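Local coordinates for protein Pcdhgb2 (Mus musculus, PDB 5SZR) that is a potential calcium-dependent cell-adhesion protein that may help establish and maintain specific neuronal connections in the brain, here as four of its extracellular cadherin domains, at residues 117-122 with 127-132; 147-152 with 165-170. All coordinates share one frame; numbering follows the deposited sequence.

Interaction 1: residues 117-122 with 127-132; sequences TPLPED and TVIALI. With CA (calcium ion), chain N; CA (calcium ion), chain M.
Leu119 and Ile129 meet without any aromatic ring between them, and the flat group that counts here is the carboxylate of Glu121, two residues further on, with a calcium ion on each of its oxygens. OE1 of Glu121 lies 2.7 Å from the calcium of chain N, and OE2 of Glu121 lies 2.4 Å from the calcium of chain M. OE2 also takes a hydrogen bond from Arg175 N. One carboxylate thus bridges two metals and is fixed in rotation by them. Glu176 and Asp210 serve both ions; Asp207, Val208 O and Asp243 complete the chain N site and Asp174 with two waters the chain M site, and since Asp243 comes from the following cadherin domain, the carboxylate sits in the calcium-bound linker. The Glu121 chain runs straight on beyond CG to the ions.

The apolar contact is small. Leu119 CD2 rests 3.8 Å from Ile129 CD1, with the two side chains crossing at about a right angle. Leu119 reaches over because its CG stands opposite the backbone N (chi1 -177°), and its other methyl, CD1, comes 4.4 Å from Thr127 CG2. The hydroxyl of Thr127 is engaged by Pro124 O, leaving the methyl for Leu119. Ile129 begins a classic beta bulge with Ala130, both facing Leu167.

Strand 119-120 is the edge of the mixed sheet, pairing in parallel with 196-206 through His204 and Ser206. Strand 128-135 belongs to the opposing sheet, between 109-113 and 164-169, and Ile129 also touches Leu203, so the contact joins the two sheets of the cadherin sandwich.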
loop_
_atom_site.group_PDB
_atom_site.type_symbol
_atom_site.label_atom_id
_atom_site.label_comp_id
_atom_site.label_asym_id
_atom_site.label_seq_id
_atom_site.Cartn_x
_atom_site.Cartn_y
_atom_site.Cartn_z
ATOM N N THR A 117 13.580 17.214 -2.794
ATOM C CA THR A 117 12.683 16.582 -3.766
ATOM C C THR A 117 13.310 15.371 -4.475
ATOM O O THR A 117 14.253 15.526 -5.247
ATOM C CB THR A 117 12.243 17.593 -4.857
ATOM O OG1 THR A 117 11.430 18.619 -4.276
ATOM C CG2 THR A 117 11.459 16.890 -5.963
ATOM N N PRO A 118 12.787 14.160 -4.224
ATOM C CA PRO A 118 11.740 13.837 -3.253
ATOM C C PRO A 118 12.294 13.736 -1.839
ATOM O O PRO A 118 13.513 13.734 -1.653
ATOM C CB PRO A 118 11.232 12.477 -3.733
ATOM C CG PRO A 118 12.428 11.854 -4.360
ATOM C CD PRO A 118 13.157 12.983 -5.035
ATOM N N LEU A 119 11.395 13.633 -0.859
ATOM C CA LEU A 119 11.770 13.603 0.546
ATOM C C LEU A 119 11.661 12.177 1.065
ATOM O O LEU A 119 10.541 11.649 1.156
ATOM C CB LEU A 119 10.866 14.537 1.349
ATOM C CG LEU A 119 11.141 14.713 2.841
ATOM C CD1 LEU A 119 12.515 15.308 3.056
ATOM C CD2 LEU A 119 10.077 15.589 3.477
ATOM N N PRO A 120 12.772 11.515 1.402
ATOM C CA PRO A 120 12.699 10.130 1.892
ATOM C C PRO A 120 11.804 9.992 3.115
ATOM O O PRO A 120 11.855 10.801 4.043
ATOM C CB PRO A 120 14.155 9.800 2.231
ATOM C CG PRO A 120 14.952 10.678 1.331
ATOM C CD PRO A 120 14.161 11.943 1.158
ATOM N N GLU A 121 10.988 8.935 3.114
ATOM C CA GLU A 121 10.040 8.711 4.197
ATOM C C GLU A 121 10.719 8.381 5.520
ATOM O O GLU A 121 10.075 8.464 6.570
ATOM C CB GLU A 121 9.079 7.581 3.824
ATOM C CG GLU A 121 9.720 6.209 3.771
ATOM C CD GLU A 121 8.714 5.124 3.458
ATOM O OE1 GLU A 121 9.040 4.223 2.657
ATOM O OE2 GLU A 121 7.592 5.180 4.002
ATOM N N ASP A 122 11.993 7.995 5.501
ATOM C CA ASP A 122 12.719 7.697 6.726
ATOM C C ASP A 122 13.582 8.870 7.182
ATOM O O ASP A 122 14.470 8.690 8.023
ATOM C CB ASP A 122 13.565 6.430 6.549
ATOM C CG ASP A 122 14.661 6.589 5.508
ATOM O OD1 ASP A 122 15.636 5.811 5.554
ATOM O OD2 ASP A 122 14.553 7.486 4.648
ATOM N N THR A 127 14.807 17.173 9.691
ATOM C CA THR A 127 15.388 17.245 8.358
ATOM C C THR A 127 14.958 18.535 7.672
ATOM O O THR A 127 13.790 18.932 7.739
ATOM C CB THR A 127 14.962 16.033 7.525
ATOM O OG1 THR A 127 15.354 14.828 8.198
ATOM C CG2 THR A 127 15.617 16.065 6.150
ATOM N N VAL A 128 15.911 19.195 7.018
ATOM C CA VAL A 128 15.667 20.498 6.406
ATOM C C VAL A 128 15.039 20.280 5.034
ATOM O O VAL A 128 15.698 19.803 4.107
ATOM C CB VAL A 128 16.956 21.316 6.299
ATOM C CG1 VAL A 128 16.677 22.646 5.613
ATOM C CG2 VAL A 128 17.548 21.530 7.678
ATOM N N ILE A 129 13.764 20.636 4.901
ATOM C CA ILE A 129 13.044 20.418 3.652
ATOM C C ILE A 129 13.288 21.546 2.664
ATOM O O ILE A 129 13.464 21.303 1.468
ATOM C CB ILE A 129 11.540 20.254 3.934
ATOM C CG1 ILE A 129 11.294 19.130 4.935
ATOM C CG2 ILE A 129 10.785 19.974 2.644
ATOM C CD1 ILE A 129 9.838 18.958 5.249
ATOM N N ALA A 130 13.295 22.791 3.137
ATOM C CA ALA A 130 13.367 23.925 2.232
ATOM C C ALA A 130 13.914 25.127 2.982
ATOM O O ALA A 130 13.798 25.227 4.206
ATOM C CB ALA A 130 11.995 24.244 1.628
ATOM N N LEU A 131 14.510 26.040 2.224
ATOM C CA LEU A 131 15.009 27.301 2.748
ATOM C C LEU A 131 14.078 28.421 2.303
ATOM O O LEU A 131 13.736 28.518 1.119
ATOM C CB LEU A 131 16.442 27.553 2.278
ATOM C CG LEU A 131 17.422 26.463 2.716
ATOM C CD1 LEU A 131 18.808 26.710 2.142
ATOM C CD2 LEU A 131 17.472 26.372 4.234
ATOM N N ILE A 132 13.663 29.253 3.257
ATOM C CA ILE A 132 12.653 30.282 3.043
ATOM C C ILE A 132 13.286 31.645 3.298
ATOM O O ILE A 132 13.967 31.838 4.311
ATOM C CB ILE A 132 11.438 30.077 3.967
ATOM C CG1 ILE A 132 10.933 28.627 3.904
ATOM C CG2 ILE A 132 10.340 31.078 3.642
ATOM C CD1 ILE A 132 10.485 28.181 2.540
HETATM CA CA CA N . 7.917 1.880 2.110
HETATM CA CA CA M . 6.583 3.497 5.446
HETATM O O HOH W 1 5.400 1.593 6.576
HETATM O O HOH W 2 6.884 4.575 7.561
#

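Interaction 2: residues 147-152 with 165-170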
loop_
_atom_site.group_PDB
_atom_site.type_symbol
_atom_site.label_atom_id
_atom_site.label_comp_id
_atom_site.label_asym_id
_atom_site.label_seq_id
_atom_site.Cartn_x
_atom_site.Cartn_y
_atom_site.Cartn_z
ATOM N N CYS A 147 6.530 34.714 8.983
ATOM C CA CYS A 147 5.962 33.557 8.313
ATOM C C CYS A 147 5.437 32.544 9.318
ATOM O O CYS A 147 5.866 32.492 10.474
ATOM C CB CYS A 147 6.995 32.876 7.417
ATOM S SG CYS A 147 7.561 33.862 6.047
ATOM N N HIS A 148 4.501 31.727 8.845
ATOM C CA HIS A 148 4.024 30.566 9.577
ATOM C C HIS A 148 3.461 29.580 8.566
ATOM O O HIS A 148 3.164 29.938 7.423
ATOM C CB HIS A 148 2.974 30.939 10.632
ATOM C CG HIS A 148 1.677 31.416 10.057
ATOM N ND1 HIS A 148 1.607 32.210 8.933
ATOM C CD2 HIS A 148 0.397 31.206 10.449
ATOM C CE1 HIS A 148 0.341 32.475 8.661
ATOM N NE2 HIS A 148 -0.413 31.876 9.565
ATOM N N VAL A 149 3.333 28.331 8.999
ATOM C CA VAL A 149 2.841 27.245 8.160
ATOM C C VAL A 149 1.385 26.983 8.508
ATOM O O VAL A 149 1.005 26.992 9.684
ATOM C CB VAL A 149 3.695 25.978 8.352
ATOM C CG1 VAL A 149 3.095 24.788 7.600
ATOM C CG2 VAL A 149 5.116 26.233 7.894
ATOM N N LEU A 150 0.559 26.767 7.488
ATOM C CA LEU A 150 -0.820 26.373 7.726
ATOM C C LEU A 150 -0.911 24.871 7.963
ATOM O O LEU A 150 -0.159 24.081 7.383
ATOM C CB LEU A 150 -1.708 26.768 6.546
ATOM C CG LEU A 150 -1.911 28.271 6.333
ATOM C CD1 LEU A 150 -2.801 28.525 5.128
ATOM C CD2 LEU A 150 -2.494 28.922 7.580
ATOM N N GLY A 151 -1.837 24.482 8.835
ATOM C CA GLY A 151 -2.070 23.082 9.116
ATOM C C GLY A 151 -1.060 22.493 10.082
ATOM O O GLY A 151 -0.088 23.127 10.501
ATOM N N ASN A 152 -1.309 21.234 10.440
ATOM C CA ASN A 152 -0.469 20.489 11.375
ATOM C C ASN A 152 -0.189 19.099 10.802
ATOM O O ASN A 152 -0.595 18.074 11.349
ATOM C CB ASN A 152 -1.131 20.396 12.750
ATOM C CG ASN A 152 -0.208 19.818 13.802
ATOM O OD1 ASN A 152 1.013 19.960 13.718
ATOM N ND2 ASN A 152 -0.785 19.159 14.800
ATOM N N TYR A 165 14.225 31.403 7.110
ATOM C CA TYR A 165 13.588 30.282 7.782
ATOM C C TYR A 165 14.060 28.968 7.177
ATOM O O TYR A 165 14.433 28.899 6.002
ATOM C CB TYR A 165 12.055 30.350 7.688
ATOM C CG TYR A 165 11.421 31.565 8.334
ATOM C CD1 TYR A 165 10.968 31.523 9.647
ATOM C CD2 TYR A 165 11.257 32.746 7.625
ATOM C CE1 TYR A 165 10.379 32.622 10.235
ATOM C CE2 TYR A 165 10.671 33.853 8.206
ATOM C CZ TYR A 165 10.231 33.787 9.511
ATOM O OH TYR A 165 9.645 34.895 10.094
ATOM N N LYS A 166 14.035 27.923 7.997
ATOM C CA LYS A 166 14.204 26.551 7.539
ATOM C C LYS A 166 12.909 25.807 7.825
ATOM O O LYS A 166 12.435 25.800 8.966
ATOM C CB LYS A 166 15.386 25.866 8.228
ATOM C CG LYS A 166 16.738 26.397 7.801
ATOM C CD LYS A 166 17.870 25.600 8.421
ATOM C CE LYS A 166 19.211 26.287 8.197
ATOM N NZ LYS A 166 20.345 25.470 8.708
ATOM N N LEU A 167 12.327 25.216 6.784
ATOM C CA LEU A 167 11.177 24.336 6.947
ATOM C C LEU A 167 11.680 22.941 7.291
ATOM O O LEU A 167 12.403 22.325 6.498
ATOM C CB LEU A 167 10.337 24.311 5.673
ATOM C CG LEU A 167 9.054 23.480 5.736
ATOM C CD1 LEU A 167 8.093 24.064 6.765
ATOM C CD2 LEU A 167 8.397 23.399 4.367
ATOM N N VAL A 168 11.314 22.444 8.472
ATOM C CA VAL A 168 11.844 21.184 8.970
ATOM C C VAL A 168 10.701 20.247 9.346
ATOM O O VAL A 168 9.590 20.675 9.664
ATOM C CB VAL A 168 12.780 21.387 10.180
ATOM C CG1 VAL A 168 13.850 22.423 9.854
ATOM C CG2 VAL A 168 11.983 21.785 11.414
ATOM N N THR A 169 10.998 18.947 9.300
ATOM C CA THR A 169 10.086 17.938 9.819
ATOM C C THR A 169 10.181 17.880 11.337
ATOM O O THR A 169 11.261 18.033 11.912
ATOM C CB THR A 169 10.412 16.557 9.251
ATOM O OG1 THR A 169 11.744 16.193 9.627
ATOM C CG2 THR A 169 10.294 16.539 7.740
ATOM N N ASP A 170 9.037 17.666 11.986
ATOM C CA ASP A 170 9.008 17.347 13.408
ATOM C C ASP A 170 8.162 16.105 13.664
ATOM O O ASP A 170 7.643 15.924 14.770
ATOM C CB ASP A 170 8.494 18.530 14.232
ATOM C CG ASP A 170 7.019 18.783 14.024
ATOM O OD1 ASP A 170 6.339 19.193 14.990
ATOM O OD2 ASP A 170 6.539 18.563 12.892
#
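A sulfur-aromatic contact of Cys147 with Tyr165 links the two sheets of this cadherin beta-sandwich, strand 145-149 at the edge of one and strand 164-169 inside the other. Cys147 comes down on one face of the phenol ring: its CB stands 4.1 Å from the centroid of the Tyr165 ring, 21° off the normal, a CH-pi approach displaced toward the rim. The sulfur follows obliquely, with Cys147 SG 4.5 Å from the same Tyr165 centroid and nearest to Tyr165 CE2 at 3.8 Å. With SG set opposite the carbonyl carbon (chi1 -65°), the thiol lies along the CE2-CD2 side of the ring. At the hydroxyl end of the ring, Cys147 N gives a weak hydrogen bond to Tyr165 OH, 3.3 Å long and bent to 155°.

Two residues on, Val149 CG2 meets Leu167 CD1 at 3.9 Å, the side chains crossing at about a right angle. Leu157 touches both Cys147 and Val149, and Ile132 packs against Tyr165.

Replacing Tyr165 by an alanine removes ring and hydroxyl together, which would probably leave Cys147 CB and SG facing a gap and its amide without this bond. The contact draws on three weak attractions: dispersion over the ring face, the polarisable sulfur at its side, and a long bond to the hydroxyl. With the hydroxyl held only weakly by Cys147 N and Cys147 CB over one face, the ring is probably hindered in turning, more by packing than by the bond, and a polar group is accommodated within a largely apolar interface.

How the interactions relate
Both contacts lie in the second of the four cadherin domains of this chain and bridge the same two sheets, with centres 12 Å apart. Interaction 1 closes before interaction 2 opens along the chain, strand 145-149 being the next one after 128-135. They join through the antiparallel neighbours 128-135 and 164-169, where Ile129 N probably bonds Leu167 O at 2.7 Å and Ile132 O probably bonds Tyr165 N at 2.8 Å; Ile129 CD1 also packs on Thr169 CG2 at 3.5 Å. Strands 119-120 and 145-149 form the two edges of the opposing sheet, so the contacts tie both margins of one sheet to the other, interaction 1 close to the calcium-bound junction with the next domain.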